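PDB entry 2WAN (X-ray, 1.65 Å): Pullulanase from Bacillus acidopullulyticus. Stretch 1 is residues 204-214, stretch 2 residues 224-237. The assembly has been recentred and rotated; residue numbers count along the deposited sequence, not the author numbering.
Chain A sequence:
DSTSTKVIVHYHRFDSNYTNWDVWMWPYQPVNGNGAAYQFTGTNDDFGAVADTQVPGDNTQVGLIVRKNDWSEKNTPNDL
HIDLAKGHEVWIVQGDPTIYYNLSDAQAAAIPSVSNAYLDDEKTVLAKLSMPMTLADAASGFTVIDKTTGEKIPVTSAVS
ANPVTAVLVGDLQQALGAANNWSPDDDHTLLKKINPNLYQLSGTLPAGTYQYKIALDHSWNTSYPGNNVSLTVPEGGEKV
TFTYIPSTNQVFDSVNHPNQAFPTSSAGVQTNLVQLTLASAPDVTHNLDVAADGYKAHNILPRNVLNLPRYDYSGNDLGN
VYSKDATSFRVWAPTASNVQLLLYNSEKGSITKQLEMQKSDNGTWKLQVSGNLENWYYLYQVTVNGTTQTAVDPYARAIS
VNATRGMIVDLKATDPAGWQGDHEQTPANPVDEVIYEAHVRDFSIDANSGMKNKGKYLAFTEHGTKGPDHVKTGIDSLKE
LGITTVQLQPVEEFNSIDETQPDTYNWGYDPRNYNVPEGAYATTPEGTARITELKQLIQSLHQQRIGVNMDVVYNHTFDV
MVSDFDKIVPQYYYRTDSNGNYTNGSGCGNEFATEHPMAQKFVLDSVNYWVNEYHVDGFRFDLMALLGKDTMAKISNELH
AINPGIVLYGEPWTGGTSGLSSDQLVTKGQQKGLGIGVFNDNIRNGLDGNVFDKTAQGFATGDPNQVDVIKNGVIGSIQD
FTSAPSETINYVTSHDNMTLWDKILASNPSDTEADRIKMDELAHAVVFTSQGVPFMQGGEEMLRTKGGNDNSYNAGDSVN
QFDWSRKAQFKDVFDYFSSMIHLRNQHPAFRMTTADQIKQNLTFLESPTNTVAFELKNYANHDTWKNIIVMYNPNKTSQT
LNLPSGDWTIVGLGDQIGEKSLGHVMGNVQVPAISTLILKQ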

# COMPACT_ATOMS: atom_id res chain seq x y z
N THR A 204 34.61 -3.41 -25.52
CA THR A 204 35.55 -3.06 -26.59
C THR A 204 36.05 -1.64 -26.42
O THR A 204 35.26 -0.70 -26.27
CB THR A 204 34.92 -3.26 -27.99
OG1 THR A 204 34.27 -4.53 -28.04
CG2 THR A 204 35.99 -3.21 -29.07
N LEU A 205 37.37 -1.49 -26.44
CA LEU A 205 38.04 -0.21 -26.26
C LEU A 205 38.77 0.20 -27.53
O LEU A 205 39.44 -0.62 -28.15
CB LEU A 205 39.03 -0.31 -25.10
CG LEU A 205 38.81 0.39 -23.75
CD1 LEU A 205 37.38 0.84 -23.50
CD2 LEU A 205 39.31 -0.49 -22.60
N PRO A 206 38.63 1.48 -27.94
CA PRO A 206 39.46 1.99 -29.03
C PRO A 206 40.94 2.04 -28.64
O PRO A 206 41.26 2.05 -27.45
CB PRO A 206 38.92 3.42 -29.25
CG PRO A 206 37.55 3.41 -28.64
CD PRO A 206 37.65 2.48 -27.47
N ALA A 207 41.82 2.06 -29.64
CA ALA A 207 43.26 2.16 -29.42
C ALA A 207 43.62 3.32 -28.49
O ALA A 207 42.94 4.35 -28.49
CB ALA A 207 43.99 2.32 -30.75
N GLY A 208 44.66 3.14 -27.69
CA GLY A 208 45.17 4.21 -26.83
C GLY A 208 45.61 3.76 -25.44
O GLY A 208 45.54 2.58 -25.11
N THR A 209 46.06 4.73 -24.64
CA THR A 209 46.51 4.47 -23.27
C THR A 209 45.43 4.88 -22.27
O THR A 209 44.82 5.94 -22.40
CB THR A 209 47.82 5.23 -22.95
OG1 THR A 209 47.63 6.63 -23.18
CG2 THR A 209 48.96 4.75 -23.83
N TYR A 210 45.18 4.01 -21.29
CA TYR A 210 44.11 4.22 -20.31
C TYR A 210 44.61 3.99 -18.89
O TYR A 210 45.68 3.42 -18.68
CB TYR A 210 42.96 3.26 -20.57
CG TYR A 210 42.29 3.41 -21.91
CD1 TYR A 210 41.23 4.30 -22.09
CD2 TYR A 210 42.71 2.64 -23.01
CE1 TYR A 210 40.61 4.43 -23.34
CE2 TYR A 210 42.09 2.77 -24.25
CZ TYR A 210 41.04 3.66 -24.41
OH TYR A 210 40.43 3.79 -25.63
N GLN A 211 43.83 4.43 -17.91
CA GLN A 211 44.07 4.08 -16.51
C GLN A 211 42.80 3.59 -15.86
O GLN A 211 41.72 4.11 -16.14
CB GLN A 211 44.61 5.27 -15.73
CG GLN A 211 46.11 5.45 -15.84
CD GLN A 211 46.61 6.47 -14.84
OE1 GLN A 211 47.81 6.64 -14.66
NE2 GLN A 211 45.69 7.14 -14.17
N TYR A 212 42.91 2.59 -14.99
CA TYR A 212 41.75 2.11 -14.26
C TYR A 212 42.03 1.56 -12.86
O TYR A 212 43.18 1.28 -12.50
CB TYR A 212 40.99 1.07 -15.09
CG TYR A 212 41.66 -0.28 -15.07
CD1 TYR A 212 41.31 -1.23 -14.11
CD2 TYR A 212 42.65 -0.61 -16.00
CE1 TYR A 212 41.92 -2.48 -14.07
CE2 TYR A 212 43.27 -1.86 -15.97
CZ TYR A 212 42.89 -2.79 -15.00
OH TYR A 212 43.49 -4.03 -14.95
N LYS A 213 40.94 1.43 -12.10
CA LYS A 213 40.89 0.75 -10.83
C LYS A 213 39.53 0.03 -10.73
O LYS A 213 38.69 0.13 -11.64
CB LYS A 213 41.00 1.73 -9.65
CG LYS A 213 42.28 2.54 -9.59
CD LYS A 213 42.47 3.12 -8.20
CE LYS A 213 43.09 2.08 -7.28
NZ LYS A 213 43.27 2.56 -5.89
N ILE A 214 39.34 -0.69 -9.63
CA ILE A 214 38.04 -1.23 -9.27
C ILE A 214 37.62 -0.55 -7.98
O ILE A 214 38.30 -0.68 -6.95
CB ILE A 214 38.08 -2.78 -9.10
CG1 ILE A 214 38.46 -3.48 -10.41
CG2 ILE A 214 36.77 -3.32 -8.52
CD1 ILE A 214 37.43 -3.40 -11.53
N TYR A 224 40.73 -0.83 -5.54
CA TYR A 224 41.86 -1.73 -5.78
C TYR A 224 42.37 -1.61 -7.21
O TYR A 224 41.60 -1.24 -8.11
CB TYR A 224 41.46 -3.18 -5.50
CG TYR A 224 41.04 -3.41 -4.07
CD1 TYR A 224 41.97 -3.32 -3.04
CD2 TYR A 224 39.71 -3.69 -3.74
CE1 TYR A 224 41.60 -3.51 -1.71
CE2 TYR A 224 39.33 -3.89 -2.42
CZ TYR A 224 40.28 -3.80 -1.42
OH TYR A 224 39.92 -3.99 -0.10
N PRO A 225 43.67 -1.89 -7.44
CA PRO A 225 44.70 -2.21 -6.43
C PRO A 225 45.20 -0.98 -5.67
O PRO A 225 44.45 -0.01 -5.51
CB PRO A 225 45.82 -2.87 -7.25
CG PRO A 225 45.66 -2.34 -8.62
CD PRO A 225 44.17 -2.05 -8.81
N GLY A 226 46.44 -1.01 -5.18
CA GLY A 226 47.00 0.13 -4.46
C GLY A 226 47.10 1.38 -5.31
O GLY A 226 46.87 2.49 -4.83
N ASN A 227 47.41 1.21 -6.59
CA ASN A 227 47.62 2.32 -7.50
C ASN A 227 46.75 2.21 -8.74
O ASN A 227 46.17 1.15 -9.00
CB ASN A 227 49.10 2.39 -7.92
CG ASN A 227 50.05 2.57 -6.72
OD1 ASN A 227 49.81 3.38 -5.83
ND2 ASN A 227 51.14 1.81 -6.72
N ASN A 228 46.67 3.29 -9.52
CA ASN A 228 46.03 3.23 -10.83
C ASN A 228 46.76 2.24 -11.74
O ASN A 228 48.00 2.16 -11.72
CB ASN A 228 46.00 4.62 -11.51
CG ASN A 228 45.27 5.68 -10.68
OD1 ASN A 228 45.63 6.86 -10.70
ND2 ASN A 228 44.24 5.26 -9.96
N VAL A 229 46.00 1.48 -12.54
CA VAL A 229 46.59 0.51 -13.46
C VAL A 229 46.65 1.09 -14.87
O VAL A 229 45.64 1.59 -15.39
CB VAL A 229 45.81 -0.84 -13.48
CG1 VAL A 229 46.47 -1.83 -14.44
CG2 VAL A 229 45.73 -1.45 -12.09
N SER A 230 47.83 1.01 -15.49
CA SER A 230 48.02 1.43 -16.89
C SER A 230 47.63 0.34 -17.88
O SER A 230 48.00 -0.82 -17.71
CB SER A 230 49.48 1.83 -17.15
OG SER A 230 49.84 2.93 -16.33
N LEU A 231 46.89 0.74 -18.91
CA LEU A 231 46.40 -0.16 -19.96
C LEU A 231 46.57 0.49 -21.33
O LEU A 231 45.95 1.52 -21.62
CB LEU A 231 44.92 -0.51 -19.72
CG LEU A 231 44.12 -1.26 -20.79
CD1 LEU A 231 44.50 -2.73 -20.83
CD2 LEU A 231 42.63 -1.12 -20.55
N THR A 232 47.40 -0.11 -22.18
CA THR A 232 47.53 0.34 -23.56
C THR A 232 46.80 -0.62 -24.50
O THR A 232 47.03 -1.83 -24.47
CB THR A 232 49.01 0.52 -23.99
OG1 THR A 232 49.72 -0.70 -23.80
CG2 THR A 232 49.68 1.60 -23.17
N VAL A 233 45.89 -0.06 -25.29
CA VAL A 233 45.11 -0.81 -26.28
C VAL A 233 45.74 -0.60 -27.66
O VAL A 233 45.84 0.53 -28.12
CB VAL A 233 43.62 -0.38 -26.27
CG1 VAL A 233 42.83 -1.08 -27.37
CG2 VAL A 233 43.00 -0.67 -24.92
N PRO A 234 46.18 -1.70 -28.30
CA PRO A 234 46.94 -1.64 -29.56
C PRO A 234 46.14 -1.09 -30.74
O PRO A 234 44.93 -0.87 -30.63
CB PRO A 234 47.31 -3.11 -29.82
CG PRO A 234 46.25 -3.89 -29.13
CD PRO A 234 45.95 -3.10 -27.88
N GLU A 235 46.84 -0.89 -31.86
CA GLU A 235 46.24 -0.51 -33.15
C GLU A 235 44.96 -1.30 -33.43
O GLU A 235 44.94 -2.53 -33.32
CB GLU A 235 47.26 -0.78 -34.26
CG GLU A 235 46.85 -0.29 -35.65
CD GLU A 235 47.31 1.13 -35.92
OE1 GLU A 235 48.45 1.48 -35.55
OE2 GLU A 235 46.53 1.90 -36.52
N GLY A 236 43.90 -0.58 -33.80
CA GLY A 236 42.65 -1.21 -34.23
C GLY A 236 41.64 -1.49 -33.13
O GLY A 236 40.47 -1.78 -33.41
N GLY A 237 42.08 -1.39 -31.88
CA GLY A 237 41.21 -1.64 -30.73
C GLY A 237 41.22 -3.10 -30.31
O GLY A 237 41.76 -3.95 -31.01

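The antiparallel pairing of these two stretches is interrupted by a corner in the second one, and a lysine side chain fills the gap. The chain turns at Tyr224 to Asn227, with a cis peptide bond before Pro225. Lys213 lies beside this corner. Its CA-to-CB bond points sideways, but the end of the side chain comes nearer to the other stretch. There Lys213 NZ donates a hydrogen bond to Pro225 O at 2.9 Å. The aliphatic part of the chain also packs here: Lys213 CE is 3.6 Å from Asn227 O, and Lys213 CD is 3.3 Å from Asn228 ND2. The ammonium group thus meets a backbone carbonyl of the corner.

Backbone pairing continues on each side of the interruption. Strand 208-214 runs against strand 228-233 at 153° between their N-to-C directions. Gly208 and Val233 form the first hydrogen-bonded pair, with Gly208 N to Val233 O at 2.9 Å and Val233 N to Gly208 O at 2.7 Å. Tyr210 and Leu231 form the next, and Tyr210 N to Leu231 O is short at 2.6 Å. Tyr212 and Val229 follow, with Tyr212 N to Val229 O at 2.9 Å and Val229 N to Tyr212 O at 2.8 Å. At the first residue of the corner, Tyr224 makes the same two-bond pair with Ile214: Ile214 N to Tyr224 O and Tyr224 N to Ile214 O are both 2.8 Å. CA-H...O contacts lie between the amide hydrogen bonds, the shortest from Gln211 CA to Val229 O at 3.1 Å.

Side chains alternate between the two faces. The face with Tyr210, Tyr212, Val229, Leu231 and Val233 is largely apolar. Val229 sits over the Tyr212 ring in a CH-pi contact, its CB 3.9 Å from the ring centroid. Leu231 CB lies at the edge of the same ring, 4.3 Å from Tyr212 CE2. Tyr210 CE2 reaches Val233 CG2 at 3.6 Å. Leu205 extends this apolar patch, with its CD2 4.0 Å from Leu231 CD2 and its CB 4.0 Å from Val233 CG2. The Tyr210 hydroxyl turns back to its own stretch, where Tyr210 OH donates to Pro206 O at 2.7 Å.

The other face carries Thr209, Gln211, Ser230 and Thr232. Its residues are more polar and more open to solvent. Even so, the two threonines of the non-hydrogen-bonded pair meet through methyl groups, Thr209 CG2 to Thr232 CG2 at 3.3 Å.

At the far end, Pro234 to Gly237 form a type II turn, closed by a hydrogen bond from Gly237 N to Pro234 O at 3.2 Å. Ala207 packs against it, with its CB 3.3 Å from Pro234 O. Gly237 CA lies 3.3 Å from Leu205 O. A CB on Gly237 would clash with that carbonyl oxygen, so the absence of a side chain permits the close approach. The backbone angles of Gly208, Gly236 and Gly237 also call for glycine.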